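Local structure of metal-dependent hydrolase (Lactobacillus plantarum, 2F6K) at residues F238-A243 against R247-L252; T251-A256 against D286-E291; Q111-D116 against Q142-R147. The protein probably catalyses the metal-dependent decarboxylation of 2-amino-3-carboxymuconate semialdehyde, or a related reaction of the amidohydrolase superfamily, using a bound manganese ion. All coordinates share one frame; numbering follows the deposited sequence.

Contact 1. Residues F238-A243 against R247-L252; sequences FDVAGA and RQLPTL
Apolar side chains, led by Phe238 and Leu252, form this buried strand-to-helix contact within the beta-alpha-beta unit of strand 237-239, helix 248-252 and strand 261-262 of the amidohydrolase barrel. The clearest evidence is a CH-pi contact: Leu252 CD1 stands 3.7 Å from the centroid of the Phe238 ring and only 5° off its normal, squarely over one face. The second methyl, Leu252 CD2, meets Phe238 CB at 3.9 Å, so the leucine fork spans the ring and its root. With CG trans to the backbone N (chi1 173°), Leu252 sends this fork from the helix toward the strand. Beyond the strand's end, Val240 CG1 touches Leu249 CD1 at 4.1 Å, and Leu282 of helix 272-284 packs on both residues. Cutting the Phe238 ring back to an alanine is likely to leave Leu252 CD1 without its aromatic face and open a gap beside Leu252, Leu261 and Met233.

A water bridges the loop and the first turn of the helix: water 1 donates to Ala243 O at 2.9 Å and accepts from Gln248 N at 2.9 Å. The CA-CB bond of Asp239 points away from the helix; OD2 accepts from Ala241 N at 3.0 Å, making an Asx turn, while OD1 is hydrogen-bonded to ND1 of the manganese ligand His7. The chemistry thus divides by side: Phe238 and Val240 pack on the helix, whereas Asp239 between them bonds a metal ligand and so probably belongs to the second shell of the metal.

Contact 2. Residues T251-A256 against D286-E291; sequences TLMSLA and DLLTNE
Thr251 O is gripped twice by Ser254, through backbone N at 3.1 Å and through OG at 2.8 Å, in the turn from which Met253 reaches across to Leu288. The Ser254 hydroxyl donates in the carbonyl plane, with a C=O...donor angle of 157°. One residue on, Leu252 O also takes two donors, Leu255 N at 3.0 Å and Ala256 N at 2.7 Å. These paired bonds fix the course of the backbone on both sides of Met253, which is present as selenomethionine.

Across the contact the evidence is a single apolar meeting. Met253 SE lies 3.4 Å from Leu288 CD2, and the terminal methyl, Met253 CE, lies 3.6 Å from the same carbon. One leucine branch therefore meets the end of the selenoether chain at two successive atoms. Met253 is extended through chi2 and then bends at SE (chi3 -58°), which turns CE so that it also faces Leu287 O, at the longer distance of 4.2 Å. The backbones stay well apart, with 10.1 Å between Met253 CA and Leu288 CA, and the 86 Å² buried in all marks a small contact made by side-chain ends.

Leu288 is followed by Thr289, the N-cap of helix 290-306; its side chain caps a backbone N in the helix, and its own N bonds Gln292 OE1, consistent with a capping box. Met253 also packs on Leu261 of strand 261-262, while Leu252 and Leu255 lean on Met233 of helix 229-235. Ser254 OG additionally receives Arg247 NH1 of the second subunit, so this turn after helix 248-252 lies at the subunit interface.

Contact 3. Residues Q111-D116 against Q142-R147; sequences QALDQD and QELDAR
Asp114 and Arg147 face each other in a two-pronged salt bridge, the arginine presenting its NE side. Arg147 NE donates to Asp114 OD1 at 2.9 Å and Arg147 NH2 to Asp114 OD2 at 2.8 Å, each with an N-H...acceptor angle of 165°. Both oxygens are met on their syn sides and lie within a few degrees of the guanidinium plane, although the carboxylate and guanidinium planes are turned 29° apart. Having each oxygen matched to its own nitrogen restricts rotation of both groups.

The third nitrogen is held from behind. Arg147 NH1 donates to Glu143 OE1 at 2.7 Å, a second salt bridge, and to the backbone Glu143 O at 2.8 Å. The guanidinium thus spans two acidic residues, probably offsetting the like charges of Asp114 and Glu143, whose nearest oxygens are not in contact. Its stem is extended from CG to NE, which carries the head across the gap. Leu113 supports that stem: its CD1 packs on Arg147 CD at 3.7 Å and on Leu144 CD2 at 4.2 Å, so a small apolar patch adjoins the charged one.

Further out, Gln111 NE2 bonds Asp116 OD2 at 2.9 Å across the turn that follows Asp114, and Asp116 OD1 forms a salt bridge with Lys81. The contact joins the C-terminal parts of helices 102-114 and 138-145, which come before and after barrel strand 120-124; Ala149, just ahead of strand 150-154, packs against both Leu113 and Leu144, and Val109 of helix 102-114 touches Leu144.

Along the chain contact 3 comes first, closing before contact 1 opens, and contact 2 begins where contact 1 ends. Contacts 1 and 2 share Thr251 and Leu252 and helix 248-252; their centres are 9 Å apart, and they touch through Phe238 with Ala256, Pro250 with Leu287 and Leu249 with Leu288. Contact 3 stands alone, its centre about 29 Å from that of contact 1, on the opposite side of the chain's centre, and about 33 Å from that of contact 2. The first two therefore form one continuous patch reaching the second subunit, while contact 3 ties together two earlier helices of the same barrel without touching another chain.

Contact 1. Residues F238-A243 against R247-L252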
ATOM      1  N   PHE A 238      -3.795 -30.121   7.674  1.00 28.18           N
ATOM      2  CA  PHE A 238      -2.589 -29.334   7.876  1.00 26.82           C
ATOM      3  C   PHE A 238      -1.354 -30.136   7.513  1.00 27.37           C
ATOM      4  O   PHE A 238      -1.232 -31.295   7.915  1.00 26.86           O
ATOM      5  CB  PHE A 238      -2.452 -28.940   9.350  1.00 25.52           C
ATOM      6  CG  PHE A 238      -3.591 -28.120   9.879  1.00 26.27           C
ATOM      7  CD1 PHE A 238      -3.633 -26.744   9.670  1.00 24.66           C
ATOM      8  CD2 PHE A 238      -4.629 -28.728  10.581  1.00 26.11           C
ATOM      9  CE1 PHE A 238      -4.696 -25.983  10.154  1.00 22.27           C
ATOM     10  CE2 PHE A 238      -5.693 -27.983  11.066  1.00 24.67           C
ATOM     11  CZ  PHE A 238      -5.730 -26.608  10.854  1.00 25.18           C
ATOM     12  N   ASP A 239      -0.439 -29.552   6.746  1.00 27.70           N
ATOM     13  CA  ASP A 239       0.799 -30.267   6.477  1.00 27.91           C
ATOM     14  C   ASP A 239       1.703 -29.735   7.594  1.00 29.54           C
ATOM     15  O   ASP A 239       1.324 -28.784   8.279  1.00 29.49           O
ATOM     16  CB  ASP A 239       1.328 -29.973   5.064  1.00 29.86           C
ATOM     17  CG  ASP A 239       2.030 -28.635   4.934  1.00 33.58           C
ATOM     18  OD1 ASP A 239       1.961 -28.067   3.823  1.00 29.77           O
ATOM     19  OD2 ASP A 239       2.668 -28.162   5.897  1.00 35.31           O
ATOM     20  N   VAL A 240       2.862 -30.335   7.822  1.00 29.93           N
ATOM     21  CA  VAL A 240       3.716 -29.848   8.903  1.00 29.65           C
ATOM     22  C   VAL A 240       5.129 -29.492   8.470  1.00 30.56           C
ATOM     23  O   VAL A 240       6.104 -29.834   9.146  1.00 31.55           O
ATOM     24  CB  VAL A 240       3.802 -30.873  10.070  1.00 30.83           C
ATOM     25  CG1 VAL A 240       2.425 -31.105  10.660  1.00 31.57           C
ATOM     26  CG2 VAL A 240       4.406 -32.182   9.584  1.00 26.30           C
ATOM     27  N   ALA A 241       5.244 -28.812   7.335  1.00 29.17           N
ATOM     28  CA  ALA A 241       6.548 -28.389   6.852  1.00 28.40           C
ATOM     29  C   ALA A 241       7.003 -27.199   7.711  1.00 28.74           C
ATOM     30  O   ALA A 241       6.174 -26.495   8.295  1.00 31.41           O
ATOM     31  CB  ALA A 241       6.452 -27.980   5.383  1.00 25.49           C
ATOM     32  N   GLY A 242       8.312 -26.980   7.804  1.00 29.84           N
ATOM     33  CA  GLY A 242       8.815 -25.859   8.583  1.00 28.52           C
ATOM     34  C   GLY A 242       9.242 -26.192   9.999  1.00 29.69           C
ATOM     35  O   GLY A 242       9.293 -27.361  10.390  1.00 30.31           O
ATOM     36  N   ALA A 243       9.538 -25.149  10.772  1.00 29.25           N
ATOM     37  CA  ALA A 243       9.981 -25.296  12.159  1.00 29.69           C
ATOM     38  C   ALA A 243       8.798 -25.511  13.102  1.00 28.80           C
ATOM     39  O   ALA A 243       8.540 -24.705  13.998  1.00 29.66           O
ATOM     40  CB  ALA A 243      10.764 -24.057  12.574  1.00 28.07           C
ATOM     41  N   ARG A 247       7.244 -25.856  19.496  1.00 30.78           N
ATOM     42  CA  ARG A 247       6.049 -25.122  19.881  1.00 30.68           C
ATOM     43  C   ARG A 247       4.831 -25.163  18.961  1.00 31.60           C
ATOM     44  O   ARG A 247       3.734 -25.501  19.404  1.00 33.12           O
ATOM     45  CB  ARG A 247       6.425 -23.667  20.165  1.00 30.41           C
ATOM     46  CG  ARG A 247       7.114 -23.453  21.518  1.00 28.74           C
ATOM     47  CD  ARG A 247       7.843 -22.114  21.553  1.00 28.61           C
ATOM     48  NE  ARG A 247       9.180 -22.226  20.974  1.00 26.74           N
ATOM     49  CZ  ARG A 247      10.229 -22.709  21.633  1.00 30.96           C
ATOM     50  NH1 ARG A 247      10.083 -23.107  22.887  1.00 31.15           N
ATOM     51  NH2 ARG A 247      11.412 -22.817  21.043  1.00 27.80           N
ATOM     52  N   GLN A 248       5.023 -24.823  17.691  1.00 31.21           N
ATOM     53  CA  GLN A 248       3.923 -24.772  16.732  1.00 30.84           C
ATOM     54  C   GLN A 248       3.044 -26.018  16.623  1.00 30.84           C
ATOM     55  O   GLN A 248       1.856 -25.960  16.926  1.00 29.43           O
ATOM     56  CB  GLN A 248       4.447 -24.416  15.344  1.00 33.76           C
ATOM     57  CG  GLN A 248       3.359 -23.905  14.413  1.00 34.51           C
ATOM     58  CD  GLN A 248       3.845 -23.714  12.995  1.00 34.79           C
ATOM     59  OE1 GLN A 248       3.242 -22.979  12.216  1.00 36.79           O
ATOM     60  NE2 GLN A 248       4.940 -24.382  12.650  1.00 37.90           N
ATOM     61  N   LEU A 249       3.615 -27.133  16.182  1.00 30.89           N
ATOM     62  CA  LEU A 249       2.836 -28.359  16.038  1.00 31.39           C
ATOM     63  C   LEU A 249       2.070 -28.744  17.304  1.00 31.57           C
ATOM     64  O   LEU A 249       0.882 -29.053  17.233  1.00 30.24           O
ATOM     65  CB  LEU A 249       3.726 -29.517  15.589  1.00 31.56           C
ATOM     66  CG  LEU A 249       2.996 -30.856  15.423  1.00 32.27           C
ATOM     67  CD1 LEU A 249       1.668 -30.654  14.707  1.00 33.63           C
ATOM     68  CD2 LEU A 249       3.891 -31.817  14.668  1.00 28.20           C
ATOM     69  N   PRO A 250       2.738 -28.740  18.474  1.00 32.62           N
ATOM     70  CA  PRO A 250       2.046 -29.093  19.723  1.00 32.61           C
ATOM     71  C   PRO A 250       0.800 -28.226  19.977  1.00 32.03           C
ATOM     72  O   PRO A 250      -0.227 -28.727  20.447  1.00 31.57           O
ATOM     73  CB  PRO A 250       3.125 -28.884  20.782  1.00 29.65           C
ATOM     74  CG  PRO A 250       4.367 -29.314  20.048  1.00 33.23           C
ATOM     75  CD  PRO A 250       4.191 -28.614  18.703  1.00 32.74           C
ATOM     76  N   THR A 251       0.886 -26.932  19.669  1.00 30.12           N
ATOM     77  CA  THR A 251      -0.258 -26.056  19.874  1.00 31.04           C
ATOM     78  C   THR A 251      -1.387 -26.463  18.920  1.00 30.63           C
ATOM     79  O   THR A 251      -2.544 -26.606  19.331  1.00 29.74           O
ATOM     80  CB  THR A 251       0.111 -24.571  19.633  1.00 31.27           C
ATOM     81  OG1 THR A 251       1.068 -24.145  20.612  1.00 36.02           O
ATOM     82  CG2 THR A 251      -1.125 -23.690  19.746  1.00 28.67           C
ATOM     83  N   LEU A 252      -1.031 -26.673  17.657  1.00 30.41           N
ATOM     84  CA  LEU A 252      -1.981 -27.057  16.622  1.00 32.97           C
ATOM     85  C   LEU A 252      -2.745 -28.344  16.936  1.00 35.39           C
ATOM     86  O   LEU A 252      -3.901 -28.500  16.538  1.00 35.90           O
ATOM     87  CB  LEU A 252      -1.251 -27.227  15.286  1.00 31.62           C
ATOM     88  CG  LEU A 252      -2.094 -27.801  14.139  1.00 32.20           C
ATOM     89  CD1 LEU A 252      -3.120 -26.774  13.691  1.00 28.83           C
ATOM     90  CD2 LEU A 252      -1.192 -28.192  12.979  1.00 31.05           C
TER
HETATM   91  O   HOH W   1       7.787 -24.543  16.827  1.00 29.85           O

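Contact 2. Residues T251-A256 against D286-E291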
ATOM      1  N   THR A 251       0.886 -26.932  19.669  1.00 30.12           N
ATOM      2  CA  THR A 251      -0.258 -26.056  19.874  1.00 31.04           C
ATOM      3  C   THR A 251      -1.387 -26.463  18.920  1.00 30.63           C
ATOM      4  O   THR A 251      -2.544 -26.606  19.331  1.00 29.74           O
ATOM      5  CB  THR A 251       0.111 -24.571  19.633  1.00 31.27           C
ATOM      6  OG1 THR A 251       1.068 -24.145  20.612  1.00 36.02           O
ATOM      7  CG2 THR A 251      -1.125 -23.690  19.746  1.00 28.67           C
ATOM      8  N   LEU A 252      -1.031 -26.673  17.657  1.00 30.41           N
ATOM      9  CA  LEU A 252      -1.981 -27.057  16.622  1.00 32.97           C
ATOM     10  C   LEU A 252      -2.745 -28.344  16.936  1.00 35.39           C
ATOM     11  O   LEU A 252      -3.901 -28.500  16.538  1.00 35.90           O
ATOM     12  CB  LEU A 252      -1.251 -27.227  15.286  1.00 31.62           C
ATOM     13  CG  LEU A 252      -2.094 -27.801  14.139  1.00 32.20           C
ATOM     14  CD1 LEU A 252      -3.120 -26.774  13.691  1.00 28.83           C
ATOM     15  CD2 LEU A 252      -1.192 -28.192  12.979  1.00 31.05           C
HETATM   16  N   MSE A 253      -2.105 -29.263  17.650  1.00 36.00           N
HETATM   17  CA  MSE A 253      -2.740 -30.535  17.969  1.00 37.51           C
HETATM   18  C   MSE A 253      -3.865 -30.438  18.991  1.00 36.21           C
HETATM   19  O   MSE A 253      -4.625 -31.391  19.175  1.00 33.78           O
HETATM   20  CB  MSE A 253      -1.685 -31.554  18.406  1.00 39.47           C
HETATM   21  CG  MSE A 253      -0.689 -31.854  17.288  1.00 49.06           C
HETATM   22 SE   MSE A 253       0.663 -33.171  17.694  1.00 61.96          SE
HETATM   23  CE  MSE A 253       1.438 -32.291  19.220  1.00 59.06           C
ATOM     24  N   SER A 254      -3.982 -29.291  19.649  1.00 32.37           N
ATOM     25  CA  SER A 254      -5.065 -29.113  20.604  1.00 32.44           C
ATOM     26  C   SER A 254      -6.284 -28.563  19.850  1.00 31.32           C
ATOM     27  O   SER A 254      -7.360 -28.387  20.431  1.00 31.12           O
ATOM     28  CB  SER A 254      -4.656 -28.130  21.703  1.00 30.83           C
ATOM     29  OG  SER A 254      -4.599 -26.807  21.201  1.00 34.15           O
ATOM     30  N   LEU A 255      -6.105 -28.297  18.554  1.00 29.97           N
ATOM     31  CA  LEU A 255      -7.174 -27.755  17.712  1.00 30.88           C
ATOM     32  C   LEU A 255      -7.482 -28.629  16.497  1.00 30.58           C
ATOM     33  O   LEU A 255      -8.631 -28.734  16.077  1.00 30.06           O
ATOM     34  CB  LEU A 255      -6.797 -26.361  17.216  1.00 30.81           C
ATOM     35  CG  LEU A 255      -6.683 -25.216  18.216  1.00 33.76           C
ATOM     36  CD1 LEU A 255      -5.842 -24.101  17.605  1.00 35.85           C
ATOM     37  CD2 LEU A 255      -8.063 -24.709  18.583  1.00 34.63           C
ATOM     38  N   ALA A 256      -6.449 -29.248  15.935  1.00 31.79           N
ATOM     39  CA  ALA A 256      -6.602 -30.091  14.756  1.00 31.46           C
ATOM     40  C   ALA A 256      -6.958 -31.530  15.082  1.00 33.88           C
ATOM     41  O   ALA A 256      -6.703 -32.021  16.176  1.00 36.11           O
ATOM     42  CB  ALA A 256      -5.325 -30.061  13.931  1.00 28.23           C
ATOM     43  N   ASP A 286      10.181 -36.072  21.497  1.00 35.03           N
ATOM     44  CA  ASP A 286       9.471 -36.629  22.648  1.00 38.32           C
ATOM     45  C   ASP A 286       8.094 -35.993  22.733  1.00 39.43           C
ATOM     46  O   ASP A 286       7.326 -36.285  23.653  1.00 40.36           O
ATOM     47  CB  ASP A 286      10.193 -36.287  23.958  1.00 38.85           C
ATOM     48  CG  ASP A 286      11.453 -37.078  24.164  1.00 42.55           C
ATOM     49  OD1 ASP A 286      12.207 -36.734  25.100  1.00 38.17           O
ATOM     50  OD2 ASP A 286      11.685 -38.047  23.406  1.00 49.51           O
ATOM     51  N   LEU A 287       7.798 -35.097  21.800  1.00 38.67           N
ATOM     52  CA  LEU A 287       6.517 -34.399  21.809  1.00 38.23           C
ATOM     53  C   LEU A 287       5.424 -35.139  21.056  1.00 37.61           C
ATOM     54  O   LEU A 287       4.277 -34.717  21.052  1.00 38.72           O
ATOM     55  CB  LEU A 287       6.696 -32.998  21.230  1.00 37.16           C
ATOM     56  CG  LEU A 287       7.680 -32.157  22.039  1.00 38.93           C
ATOM     57  CD1 LEU A 287       7.921 -30.820  21.359  1.00 40.88           C
ATOM     58  CD2 LEU A 287       7.127 -31.967  23.441  1.00 36.30           C
ATOM     59  N   LEU A 288       5.786 -36.247  20.424  1.00 38.47           N
ATOM     60  CA  LEU A 288       4.828 -37.040  19.673  1.00 38.96           C
ATOM     61  C   LEU A 288       4.962 -38.520  20.012  1.00 41.01           C
ATOM     62  O   LEU A 288       6.074 -39.030  20.152  1.00 40.92           O
ATOM     63  CB  LEU A 288       5.060 -36.862  18.175  1.00 35.30           C
ATOM     64  CG  LEU A 288       5.003 -35.455  17.588  1.00 35.09           C
ATOM     65  CD1 LEU A 288       5.178 -35.549  16.086  1.00 33.12           C
ATOM     66  CD2 LEU A 288       3.690 -34.799  17.919  1.00 30.73           C
ATOM     67  N   THR A 289       3.828 -39.206  20.140  1.00 42.36           N
ATOM     68  CA  THR A 289       3.818 -40.642  20.427  1.00 43.00           C
ATOM     69  C   THR A 289       4.114 -41.333  19.099  1.00 44.29           C
ATOM     70  O   THR A 289       3.973 -40.718  18.040  1.00 44.14           O
ATOM     71  CB  THR A 289       2.429 -41.117  20.905  1.00 43.63           C
ATOM     72  OG1 THR A 289       1.524 -41.145  19.789  1.00 46.32           O
ATOM     73  CG2 THR A 289       1.874 -40.170  21.964  1.00 39.44           C
ATOM     74  N   ASN A 290       4.515 -42.600  19.148  1.00 46.67           N
ATOM     75  CA  ASN A 290       4.815 -43.343  17.926  1.00 47.18           C
ATOM     76  C   ASN A 290       3.606 -43.414  17.003  1.00 46.87           C
ATOM     77  O   ASN A 290       3.752 -43.436  15.781  1.00 45.78           O
ATOM     78  CB  ASN A 290       5.281 -44.764  18.250  1.00 51.40           C
ATOM     79  CG  ASN A 290       6.580 -44.787  19.022  1.00 56.87           C
ATOM     80  OD1 ASN A 290       7.518 -44.052  18.701  1.00 63.63           O
ATOM     81  ND2 ASN A 290       6.652 -45.636  20.038  1.00 58.77           N
ATOM     82  N   GLU A 291       2.412 -43.454  17.587  1.00 45.84           N
ATOM     83  CA  GLU A 291       1.194 -43.516  16.790  1.00 45.75           C
ATOM     84  C   GLU A 291       1.018 -42.221  15.979  1.00 43.44           C
ATOM     85  O   GLU A 291       0.672 -42.255  14.793  1.00 40.45           O
ATOM     86  CB  GLU A 291      -0.021 -43.747  17.697  1.00 48.64           C
ATOM     87  CG  GLU A 291      -1.327 -43.937  16.938  1.00 57.02           C
ATOM     88  CD  GLU A 291      -2.501 -44.311  17.845  1.00 61.66           C
ATOM     89  OE1 GLU A 291      -2.327 -44.362  19.089  1.00 58.80           O
ATOM     90  OE2 GLU A 291      -3.607 -44.556  17.307  1.00 63.84           O
TER

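Contact 3. Residues Q111-D116 against Q142-R147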
ATOM      1  N   GLN A 111     -10.679 -30.328 -16.312  1.00 31.70           N
ATOM      2  CA  GLN A 111      -9.702 -31.061 -17.091  1.00 33.81           C
ATOM      3  C   GLN A 111      -8.660 -31.781 -16.230  1.00 32.57           C
ATOM      4  O   GLN A 111      -8.416 -32.972 -16.405  1.00 32.90           O
ATOM      5  CB  GLN A 111      -9.014 -30.090 -18.040  1.00 37.91           C
ATOM      6  CG  GLN A 111      -8.060 -30.726 -19.007  1.00 47.38           C
ATOM      7  CD  GLN A 111      -7.195 -29.692 -19.691  1.00 56.42           C
ATOM      8  OE1 GLN A 111      -7.677 -28.621 -20.089  1.00 57.40           O
ATOM      9  NE2 GLN A 111      -5.910 -30.004 -19.843  1.00 55.74           N
ATOM     10  N   ALA A 112      -8.059 -31.049 -15.295  1.00 31.98           N
ATOM     11  CA  ALA A 112      -7.023 -31.589 -14.411  1.00 33.09           C
ATOM     12  C   ALA A 112      -7.492 -32.799 -13.614  1.00 33.91           C
ATOM     13  O   ALA A 112      -6.810 -33.830 -13.562  1.00 33.52           O
ATOM     14  CB  ALA A 112      -6.542 -30.499 -13.447  1.00 26.64           C
ATOM     15  N   LEU A 113      -8.656 -32.664 -12.987  1.00 34.87           N
ATOM     16  CA  LEU A 113      -9.213 -33.732 -12.171  1.00 35.73           C
ATOM     17  C   LEU A 113      -9.917 -34.839 -12.951  1.00 36.39           C
ATOM     18  O   LEU A 113      -9.740 -36.015 -12.641  1.00 38.68           O
ATOM     19  CB  LEU A 113     -10.165 -33.143 -11.123  1.00 33.67           C
ATOM     20  CG  LEU A 113      -9.507 -32.125 -10.181  1.00 35.55           C
ATOM     21  CD1 LEU A 113     -10.491 -31.690  -9.107  1.00 30.52           C
ATOM     22  CD2 LEU A 113      -8.273 -32.743  -9.533  1.00 32.90           C
ATOM     23  N   ASP A 114     -10.692 -34.484 -13.971  1.00 36.56           N
ATOM     24  CA  ASP A 114     -11.424 -35.491 -14.731  1.00 35.37           C
ATOM     25  C   ASP A 114     -10.635 -36.305 -15.752  1.00 36.92           C
ATOM     26  O   ASP A 114     -11.081 -37.383 -16.148  1.00 34.93           O
ATOM     27  CB  ASP A 114     -12.617 -34.860 -15.450  1.00 33.89           C
ATOM     28  CG  ASP A 114     -13.609 -34.224 -14.502  1.00 35.04           C
ATOM     29  OD1 ASP A 114     -13.590 -34.561 -13.296  1.00 35.73           O
ATOM     30  OD2 ASP A 114     -14.422 -33.396 -14.980  1.00 33.90           O
ATOM     31  N   GLN A 115      -9.482 -35.815 -16.198  1.00 38.16           N
ATOM     32  CA  GLN A 115      -8.736 -36.577 -17.195  1.00 40.84           C
ATOM     33  C   GLN A 115      -7.211 -36.518 -17.172  1.00 40.14           C
ATOM     34  O   GLN A 115      -6.554 -37.375 -17.762  1.00 39.63           O
ATOM     35  CB  GLN A 115      -9.252 -36.217 -18.598  1.00 43.05           C
ATOM     36  CG  GLN A 115      -9.564 -34.748 -18.789  1.00 49.81           C
ATOM     37  CD  GLN A 115     -10.616 -34.510 -19.866  1.00 53.82           C
ATOM     38  OE1 GLN A 115     -11.636 -35.199 -19.915  1.00 58.99           O
ATOM     39  NE2 GLN A 115     -10.379 -33.520 -20.722  1.00 51.87           N
ATOM     40  N   ASP A 116      -6.633 -35.538 -16.488  1.00 39.52           N
ATOM     41  CA  ASP A 116      -5.182 -35.447 -16.467  1.00 41.31           C
ATOM     42  C   ASP A 116      -4.502 -36.104 -15.270  1.00 41.08           C
ATOM     43  O   ASP A 116      -3.291 -36.000 -15.099  1.00 41.36           O
ATOM     44  CB  ASP A 116      -4.762 -33.987 -16.606  1.00 42.20           C
ATOM     45  CG  ASP A 116      -5.157 -33.412 -17.953  1.00 46.05           C
ATOM     46  OD1 ASP A 116      -5.025 -34.150 -18.956  1.00 42.38           O
ATOM     47  OD2 ASP A 116      -5.593 -32.238 -18.014  1.00 50.09           O
ATOM     48  N   GLN A 142     -17.244 -24.267  -6.700  1.00 33.38           N
ATOM     49  CA  GLN A 142     -18.314 -25.202  -7.030  1.00 32.65           C
ATOM     50  C   GLN A 142     -17.781 -26.417  -7.780  1.00 31.55           C
ATOM     51  O   GLN A 142     -18.134 -27.548  -7.462  1.00 30.90           O
ATOM     52  CB  GLN A 142     -19.385 -24.495  -7.854  1.00 30.93           C
ATOM     53  CG  GLN A 142     -19.934 -23.267  -7.167  1.00 34.62           C
ATOM     54  CD  GLN A 142     -20.902 -22.496  -8.040  1.00 37.51           C
ATOM     55  OE1 GLN A 142     -20.725 -22.404  -9.256  1.00 40.92           O
ATOM     56  NE2 GLN A 142     -21.922 -21.920  -7.421  1.00 39.47           N
ATOM     57  N   GLU A 143     -16.929 -26.187  -8.770  1.00 32.57           N
ATOM     58  CA  GLU A 143     -16.357 -27.290  -9.534  1.00 34.44           C
ATOM     59  C   GLU A 143     -15.489 -28.181  -8.654  1.00 35.26           C
ATOM     60  O   GLU A 143     -15.394 -29.386  -8.882  1.00 36.43           O
ATOM     61  CB  GLU A 143     -15.514 -26.760 -10.693  1.00 34.07           C
ATOM     62  CG  GLU A 143     -16.312 -26.158 -11.847  1.00 40.99           C
ATOM     63  CD  GLU A 143     -17.294 -27.146 -12.474  1.00 40.95           C
ATOM     64  OE1 GLU A 143     -17.045 -28.372 -12.407  1.00 43.24           O
ATOM     65  OE2 GLU A 143     -18.306 -26.695 -13.047  1.00 42.84           O
ATOM     66  N   LEU A 144     -14.853 -27.579  -7.651  1.00 34.54           N
ATOM     67  CA  LEU A 144     -13.985 -28.316  -6.745  1.00 33.91           C
ATOM     68  C   LEU A 144     -14.790 -29.080  -5.710  1.00 32.98           C
ATOM     69  O   LEU A 144     -14.446 -30.204  -5.357  1.00 32.84           O
ATOM     70  CB  LEU A 144     -13.006 -27.362  -6.048  1.00 33.97           C
ATOM     71  CG  LEU A 144     -11.807 -26.891  -6.882  1.00 33.35           C
ATOM     72  CD1 LEU A 144     -11.134 -25.688  -6.229  1.00 29.70           C
ATOM     73  CD2 LEU A 144     -10.828 -28.035  -7.035  1.00 30.35           C
ATOM     74  N   ASP A 145     -15.863 -28.472  -5.222  1.00 34.53           N
ATOM     75  CA  ASP A 145     -16.691 -29.130  -4.219  1.00 36.13           C
ATOM     76  C   ASP A 145     -17.438 -30.316  -4.827  1.00 36.32           C
ATOM     77  O   ASP A 145     -17.656 -31.333  -4.171  1.00 36.94           O
ATOM     78  CB  ASP A 145     -17.697 -28.150  -3.616  1.00 37.45           C
ATOM     79  CG  ASP A 145     -18.374 -28.704  -2.370  1.00 40.53           C
ATOM     80  OD1 ASP A 145     -17.707 -28.832  -1.321  1.00 40.83           O
ATOM     81  OD2 ASP A 145     -19.574 -29.023  -2.439  1.00 43.29           O
ATOM     82  N   ALA A 146     -17.826 -30.185  -6.087  1.00 36.22           N
ATOM     83  CA  ALA A 146     -18.550 -31.257  -6.754  1.00 35.33           C
ATOM     84  C   ALA A 146     -17.679 -32.506  -6.889  1.00 33.79           C
ATOM     85  O   ALA A 146     -18.191 -33.617  -7.040  1.00 33.83           O
ATOM     86  CB  ALA A 146     -19.028 -30.790  -8.125  1.00 31.40           C
ATOM     87  N   ARG A 147     -16.365 -32.321  -6.832  1.00 33.17           N
ATOM     88  CA  ARG A 147     -15.447 -33.447  -6.957  1.00 31.70           C
ATOM     89  C   ARG A 147     -14.791 -33.807  -5.632  1.00 31.43           C
ATOM     90  O   ARG A 147     -13.904 -34.658  -5.591  1.00 30.61           O
ATOM     91  CB  ARG A 147     -14.373 -33.136  -8.005  1.00 29.55           C
ATOM     92  CG  ARG A 147     -14.949 -32.856  -9.383  1.00 30.50           C
ATOM     93  CD  ARG A 147     -13.911 -32.339 -10.375  1.00 31.17           C
ATOM     94  NE  ARG A 147     -14.459 -32.313 -11.734  1.00 33.21           N
ATOM     95  CZ  ARG A 147     -15.397 -31.469 -12.154  1.00 28.01           C
ATOM     96  NH1 ARG A 147     -15.893 -30.561 -11.323  1.00 24.11           N
ATOM     97  NH2 ARG A 147     -15.859 -31.556 -13.396  1.00 22.30           N
TER